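Local coordinates for protein 33 kDa chaperonin (Thermotoga maritima, PDB 1VQ0) that probably acts as a redox-regulated, zinc-binding chaperone that protects thermally unfolding and oxidatively damaged proteins from irreversible aggregation, at residues 46-50 with 170-174; 116-121 with 143-148. All coordinates share one frame; numbering follows the deposited sequence.

Interaction 1 (46-50 with 170-174)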
ATOM      1  N   TYR A  46      24.322  15.131 -11.907  1.00 29.06           N
ATOM      2  CA  TYR A  46      24.829  13.782 -12.185  1.00 29.51           C
ATOM      3  C   TYR A  46      24.192  12.735 -11.251  1.00 30.15           C
ATOM      4  O   TYR A  46      23.691  11.721 -11.667  1.00 29.79           O
ATOM      5  CB  TYR A  46      26.356  13.730 -12.094  1.00 30.21           C
ATOM      6  CG  TYR A  46      27.070  14.566 -13.128  1.00 26.93           C
ATOM      7  CD1 TYR A  46      26.849  14.353 -14.479  1.00 28.62           C
ATOM      8  CD2 TYR A  46      27.954  15.588 -12.755  1.00 32.15           C
ATOM      9  CE1 TYR A  46      27.477  15.098 -15.440  1.00 27.49           C
ATOM     10  CE2 TYR A  46      28.618  16.343 -13.707  1.00 29.57           C
ATOM     11  CZ  TYR A  46      28.365  16.101 -15.057  1.00 34.43           C
ATOM     12  OH  TYR A  46      28.977  16.833 -16.062  1.00 36.04           O
ATOM     13  N   LEU A  47      24.182  13.020  -9.969  1.00 31.03           N
ATOM     14  CA  LEU A  47      23.653  12.055  -9.054  1.00 31.98           C
ATOM     15  C   LEU A  47      22.135  11.782  -9.282  1.00 31.75           C
ATOM     16  O   LEU A  47      21.696  10.665  -9.230  1.00 31.71           O
ATOM     17  CB  LEU A  47      23.941  12.531  -7.621  1.00 32.09           C
ATOM     18  CG  LEU A  47      23.286  11.747  -6.505  1.00 31.76           C
ATOM     19  CD1 LEU A  47      23.756  10.268  -6.537  1.00 28.07           C
ATOM     20  CD2 LEU A  47      23.563  12.429  -5.171  1.00 30.11           C
ATOM     21  N   ALA A  48      21.359  12.849  -9.502  1.00 31.38           N
ATOM     22  CA  ALA A  48      19.922  12.754  -9.705  1.00 29.23           C
ATOM     23  C   ALA A  48      19.619  12.074 -11.031  1.00 30.24           C
ATOM     24  O   ALA A  48      18.630  11.373 -11.141  1.00 31.80           O
ATOM     25  CB  ALA A  48      19.302  14.123  -9.693  1.00 27.18           C
ATOM     26  N   THR A  49      20.510  12.228 -11.988  1.00 30.68           N
ATOM     27  CA  THR A  49      20.438  11.460 -13.258  1.00 31.23           C
ATOM     28  C   THR A  49      20.506   9.948 -12.975  1.00 32.77           C
ATOM     29  O   THR A  49      19.728   9.159 -13.495  1.00 31.81           O
ATOM     30  CB  THR A  49      21.581  11.884 -14.203  1.00 30.98           C
ATOM     31  OG1 THR A  49      21.475  13.277 -14.542  1.00 31.95           O
ATOM     32  CG2 THR A  49      21.476  11.153 -15.547  1.00 27.56           C
ATOM     33  N   VAL A  50      21.427   9.537 -12.103  1.00 34.26           N
ATOM     34  CA  VAL A  50      21.629   8.113 -11.881  1.00 34.10           C
ATOM     35  C   VAL A  50      20.444   7.552 -11.061  1.00 34.68           C
ATOM     36  O   VAL A  50      19.943   6.476 -11.332  1.00 35.79           O
ATOM     37  CB  VAL A  50      23.014   7.869 -11.207  1.00 34.34           C
ATOM     38  CG1 VAL A  50      23.165   6.405 -10.714  1.00 28.70           C
ATOM     39  CG2 VAL A  50      24.131   8.197 -12.175  1.00 32.94           C
ATOM     40  N   VAL A 170      23.354   3.096 -14.780  1.00 34.62           N
ATOM     41  CA  VAL A 170      23.353   4.337 -15.538  1.00 34.87           C
ATOM     42  C   VAL A 170      24.785   4.925 -15.489  1.00 34.89           C
ATOM     43  O   VAL A 170      25.288   5.170 -14.425  1.00 35.30           O
ATOM     44  CB  VAL A 170      22.411   5.363 -14.926  1.00 34.16           C
ATOM     45  CG1 VAL A 170      22.676   6.717 -15.537  1.00 34.88           C
ATOM     46  CG2 VAL A 170      20.959   4.955 -15.117  1.00 35.88           C
ATOM     47  N   LEU A 171      25.410   5.091 -16.650  1.00 34.55           N
ATOM     48  CA  LEU A 171      26.694   5.802 -16.815  1.00 34.30           C
ATOM     49  C   LEU A 171      26.446   7.133 -17.540  1.00 34.93           C
ATOM     50  O   LEU A 171      25.940   7.206 -18.654  1.00 33.39           O
ATOM     51  CB  LEU A 171      27.679   4.962 -17.607  1.00 34.16           C
ATOM     52  CG  LEU A 171      29.101   5.452 -17.712  1.00 38.71           C
ATOM     53  CD1 LEU A 171      29.787   5.327 -16.328  1.00 42.05           C
ATOM     54  CD2 LEU A 171      29.913   4.685 -18.788  1.00 36.06           C
ATOM     55  N   VAL A 172      26.817   8.185 -16.838  1.00 35.86           N
ATOM     56  CA  VAL A 172      26.657   9.565 -17.240  1.00 36.64           C
ATOM     57  C   VAL A 172      28.028  10.328 -17.057  1.00 38.26           C
ATOM     58  O   VAL A 172      28.721  10.117 -16.056  1.00 38.48           O
ATOM     59  CB  VAL A 172      25.628  10.202 -16.309  1.00 35.35           C
ATOM     60  CG1 VAL A 172      26.202  10.278 -14.854  1.00 34.89           C
ATOM     61  CG2 VAL A 172      25.247  11.587 -16.839  1.00 36.58           C
ATOM     62  N   ASP A 173      28.410  11.178 -18.023  1.00 39.43           N
ATOM     63  CA  ASP A 173      29.536  12.158 -17.868  1.00 39.25           C
ATOM     64  C   ASP A 173      29.125  13.508 -18.428  1.00 38.46           C
ATOM     65  O   ASP A 173      27.934  13.741 -18.587  1.00 37.94           O
ATOM     66  CB  ASP A 173      30.843  11.640 -18.511  1.00 39.61           C
ATOM     67  CG  ASP A 173      30.668  11.210 -19.951  1.00 40.97           C
ATOM     68  OD1 ASP A 173      30.016  11.963 -20.719  1.00 40.53           O
ATOM     69  OD2 ASP A 173      31.175  10.140 -20.407  1.00 43.34           O
ATOM     70  N   SER A 174      30.100  14.377 -18.755  1.00 38.62           N
ATOM     71  CA  SER A 174      29.841  15.778 -19.083  1.00 37.86           C
ATOM     72  C   SER A 174      29.223  15.966 -20.456  1.00 38.82           C
ATOM     73  O   SER A 174      28.670  17.014 -20.747  1.00 38.71           O
ATOM     74  CB  SER A 174      31.141  16.617 -18.943  1.00 38.77           C
ATOM     75  OG  SER A 174      32.210  16.180 -19.798  1.00 36.08           O
TER
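Val172 sets its two methyl groups into the hollow left between Tyr46, Thr49 and Val50, three residues within about one turn of the helix. Its CG2 meets the rim of the Tyr46 ring, 4.0 Å from CD1 and in the plane of that ring, and the CG2 of Thr49 comes equally near it. For the other methyl, chi1 67° tucks CG1 over the backbone, flanked by N and C, and so brings it to Val50, with CG1 4.0 Å from Val50 CG2. Val50 CG2 is itself the bump that enters the notch between the two strand valines: it also stands 4.0 Å from Val170 CG1, the Val50 and Val170 side chains running antiparallel, flank to flank. An alanine in place of Val172 would probably leave a gap beside Tyr46 CD1, Thr49 CG2 and Val50 CG2 and let the tyrosine ring shift.

The alternation along the strand is plain, since Val170 and Val172 both point toward the helix while Leu171 points away. Helix 46-62 here runs nearly antiparallel to strand 164-173, at 157° with segment axes 8.7 Å apart, and so packs against a strand that is outermost in the mixed sheet of this chain and pairs with 176-187.

Farther along, the Tyr46 ring reaches past the end of the strand. Its CE1 lies 3.5 Å from the carbonyl O of Asp173, which sits at the ring edge near its plane, and the hydroxyl OH comes within 3.3 Å of Ser174 CA. Asp173 OD2 forms a salt bridge with Lys178 NZ, and Thr49 OG1 bonds back to Ser45 O. Phe114, in a loop, touches both Tyr46 and Val50.

Interaction 2 (116-121 with 143-148)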
ATOM      1  N   VAL A 116      23.704   6.461  -4.681  1.00 30.89           N
ATOM      2  CA  VAL A 116      22.246   6.332  -4.797  1.00 30.54           C
ATOM      3  C   VAL A 116      21.600   6.048  -3.439  1.00 30.53           C
ATOM      4  O   VAL A 116      20.656   6.742  -3.032  1.00 31.33           O
ATOM      5  CB  VAL A 116      21.907   5.280  -5.866  1.00 31.79           C
ATOM      6  CG1 VAL A 116      20.414   4.984  -5.924  1.00 28.78           C
ATOM      7  CG2 VAL A 116      22.423   5.757  -7.221  1.00 32.83           C
ATOM      8  N   ALA A 117      22.152   5.077  -2.692  1.00 30.87           N
ATOM      9  CA  ALA A 117      21.628   4.679  -1.387  1.00 29.47           C
ATOM     10  C   ALA A 117      21.645   5.884  -0.425  1.00 30.20           C
ATOM     11  O   ALA A 117      20.686   6.159   0.285  1.00 32.10           O
ATOM     12  CB  ALA A 117      22.427   3.477  -0.825  1.00 28.32           C
ATOM     13  N   GLY A 118      22.746   6.610  -0.416  1.00 30.58           N
ATOM     14  CA  GLY A 118      22.879   7.813   0.408  1.00 30.31           C
ATOM     15  C   GLY A 118      21.889   8.879  -0.042  1.00 31.01           C
ATOM     16  O   GLY A 118      21.289   9.577   0.757  1.00 32.84           O
ATOM     17  N   ALA A 119      21.697   9.020  -1.353  1.00 31.57           N
ATOM     18  CA  ALA A 119      20.761  10.055  -1.817  1.00 31.10           C
ATOM     19  C   ALA A 119      19.356   9.770  -1.289  1.00 30.94           C
ATOM     20  O   ALA A 119      18.623  10.665  -0.938  1.00 28.64           O
ATOM     21  CB  ALA A 119      20.742  10.114  -3.310  1.00 32.30           C
ATOM     22  N   ILE A 120      18.964   8.485  -1.282  1.00 31.45           N
ATOM     23  CA  ILE A 120      17.604   8.098  -0.862  1.00 29.64           C
ATOM     24  C   ILE A 120      17.455   8.021   0.657  1.00 30.26           C
ATOM     25  O   ILE A 120      16.427   8.414   1.237  1.00 30.08           O
ATOM     26  CB  ILE A 120      17.223   6.766  -1.539  1.00 28.81           C
ATOM     27  CG1 ILE A 120      17.045   6.995  -3.046  1.00 30.32           C
ATOM     28  CG2 ILE A 120      15.969   6.118  -0.844  1.00 26.99           C
ATOM     29  CD1 ILE A 120      16.959   5.711  -3.840  1.00 32.77           C
ATOM     30  N   GLY A 121      18.467   7.488   1.304  1.00 31.45           N
ATOM     31  CA  GLY A 121      18.412   7.308   2.748  1.00 32.14           C
ATOM     32  C   GLY A 121      17.437   6.220   3.169  1.00 32.11           C
ATOM     33  O   GLY A 121      17.111   5.311   2.386  1.00 34.79           O
ATOM     34  N   LEU A 143      12.535  -0.334   2.307  1.00 30.82           N
ATOM     35  CA  LEU A 143      13.666  -0.462   1.379  1.00 31.62           C
ATOM     36  C   LEU A 143      14.572  -1.530   1.951  1.00 31.99           C
ATOM     37  O   LEU A 143      14.636  -1.712   3.139  1.00 30.91           O
ATOM     38  CB  LEU A 143      14.412   0.849   1.213  1.00 31.11           C
ATOM     39  CG  LEU A 143      13.735   1.944   0.456  1.00 29.78           C
ATOM     40  CD1 LEU A 143      14.570   3.298   0.672  1.00 30.25           C
ATOM     41  CD2 LEU A 143      13.596   1.602  -1.057  1.00 27.16           C
ATOM     42  N   VAL A 144      15.198  -2.268   1.067  1.00 36.29           N
ATOM     43  CA  VAL A 144      16.168  -3.257   1.385  1.00 38.30           C
ATOM     44  C   VAL A 144      17.601  -2.686   1.413  1.00 38.75           C
ATOM     45  O   VAL A 144      18.394  -3.078   2.247  1.00 41.32           O
ATOM     46  CB  VAL A 144      16.165  -4.360   0.263  1.00 39.46           C
ATOM     47  CG1 VAL A 144      17.506  -5.172   0.289  1.00 42.51           C
ATOM     48  CG2 VAL A 144      14.998  -5.262   0.463  1.00 41.87           C
ATOM     49  N   SER A 145      17.962  -1.896   0.407  1.00 38.86           N
ATOM     50  CA  SER A 145      19.331  -1.333   0.266  1.00 38.91           C
ATOM     51  C   SER A 145      19.339   0.083  -0.267  1.00 38.75           C
ATOM     52  O   SER A 145      20.308   0.782  -0.054  1.00 41.64           O
ATOM     53  CB  SER A 145      20.179  -2.146  -0.704  1.00 39.28           C
ATOM     54  OG  SER A 145      19.728  -2.071  -2.040  1.00 37.16           O
ATOM     55  N   GLY A 146      18.309   0.508  -0.975  1.00 36.07           N
ATOM     56  CA  GLY A 146      18.300   1.895  -1.514  1.00 36.08           C
ATOM     57  C   GLY A 146      19.064   2.097  -2.817  1.00 35.59           C
ATOM     58  O   GLY A 146      19.222   3.222  -3.232  1.00 36.20           O
ATOM     59  N   GLU A 147      19.508   0.995  -3.450  1.00 34.36           N
ATOM     60  CA  GLU A 147      20.114   0.962  -4.753  1.00 35.69           C
ATOM     61  C   GLU A 147      19.077   0.848  -5.858  1.00 35.51           C
ATOM     62  O   GLU A 147      19.448   0.841  -7.018  1.00 35.87           O
ATOM     63  CB  GLU A 147      20.988  -0.320  -4.880  1.00 37.53           C
ATOM     64  CG  GLU A 147      22.135  -0.436  -3.891  1.00 42.43           C
ATOM     65  CD  GLU A 147      23.176   0.630  -4.075  1.00 46.36           C
ATOM     66  OE1 GLU A 147      23.415   1.016  -5.233  1.00 49.00           O
ATOM     67  OE2 GLU A 147      23.747   1.082  -3.063  1.00 48.92           O
ATOM     68  N   ILE A 148      17.804   0.645  -5.497  1.00 35.12           N
ATOM     69  CA  ILE A 148      16.654   0.541  -6.438  1.00 34.37           C
ATOM     70  C   ILE A 148      16.430  -0.868  -7.043  1.00 35.00           C
ATOM     71  O   ILE A 148      15.349  -1.422  -6.901  1.00 34.68           O
ATOM     72  CB  ILE A 148      16.648   1.722  -7.519  1.00 35.35           C
ATOM     73  CG1 ILE A 148      16.666   3.061  -6.764  1.00 34.47           C
ATOM     74  CG2 ILE A 148      15.344   1.713  -8.415  1.00 31.87           C
ATOM     75  CD1 ILE A 148      16.805   4.283  -7.609  1.00 35.44           C
TER
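Gly146 O is the point on which the helical turn 116-120 rests: Val116 CG1, Ala117 CA and Ile120 CD1 each lie 3.4 Å from it. The Ala117 approach is a CA-H...O contact with 138° at the hydrogen. The methyl of Ala117 also meets two further oxygens, Ser145 O and Glu147 OE2, each at 3.5 Å from CB. Ile148 reaches in with CD1, 4.0 Å from Val116 CG1, and crosses both Val116 and Ile120 at about a right angle. At the other end Ile120 CG2 presses on Leu143 CD1 at 3.5 Å, tighter than usual carbon contact; with CG2 anti to the backbone N, the CG1 arm (chi1 -69°) is left to run toward Ile148.

Glycine at 146 is demanded by two facts: with its positive phi a CB would jam against the preceding carbonyl, and that CB would also crowd Ala117 CA.

In the second shell, Arg54 of helix 46-62 pairs with Glu147 OE1, while Ile76 of strand 71-78 backs Ile120, Leu143 and Ile148. Asp151 gathers the loop, OD1 accepting the backbone N-H groups of Val144, Ser145 and Gly146. Its OD2 takes the N-H of Ile148, the N-cap residue of helix 149-160: the N3-to-N-cap half of a capping box, whose other half isoleucine, lacking a side-chain acceptor, cannot return.

How the interactions relate
The centres of interactions 1 and 2 lie about 16 Å apart, and the two contacts meet directly: Val50 CG1 of interaction 1 packs 3.6 Å from Val116 CG2 of interaction 2, and Leu47 CD2 is 4.1 Å from Ala119 CB. In chain order 46-50 comes first, then 116-121 and 143-148, and finally 170-174, so interaction 2 falls wholly between the halves of interaction 1. Strands 164-173 and 137-142, the latter leading into the loop of interaction 2, are the outermost strands of the ten-stranded mixed sheet within this chain, so helix 46-62 touches one outermost strand and, through Arg54, the loop leaving the other.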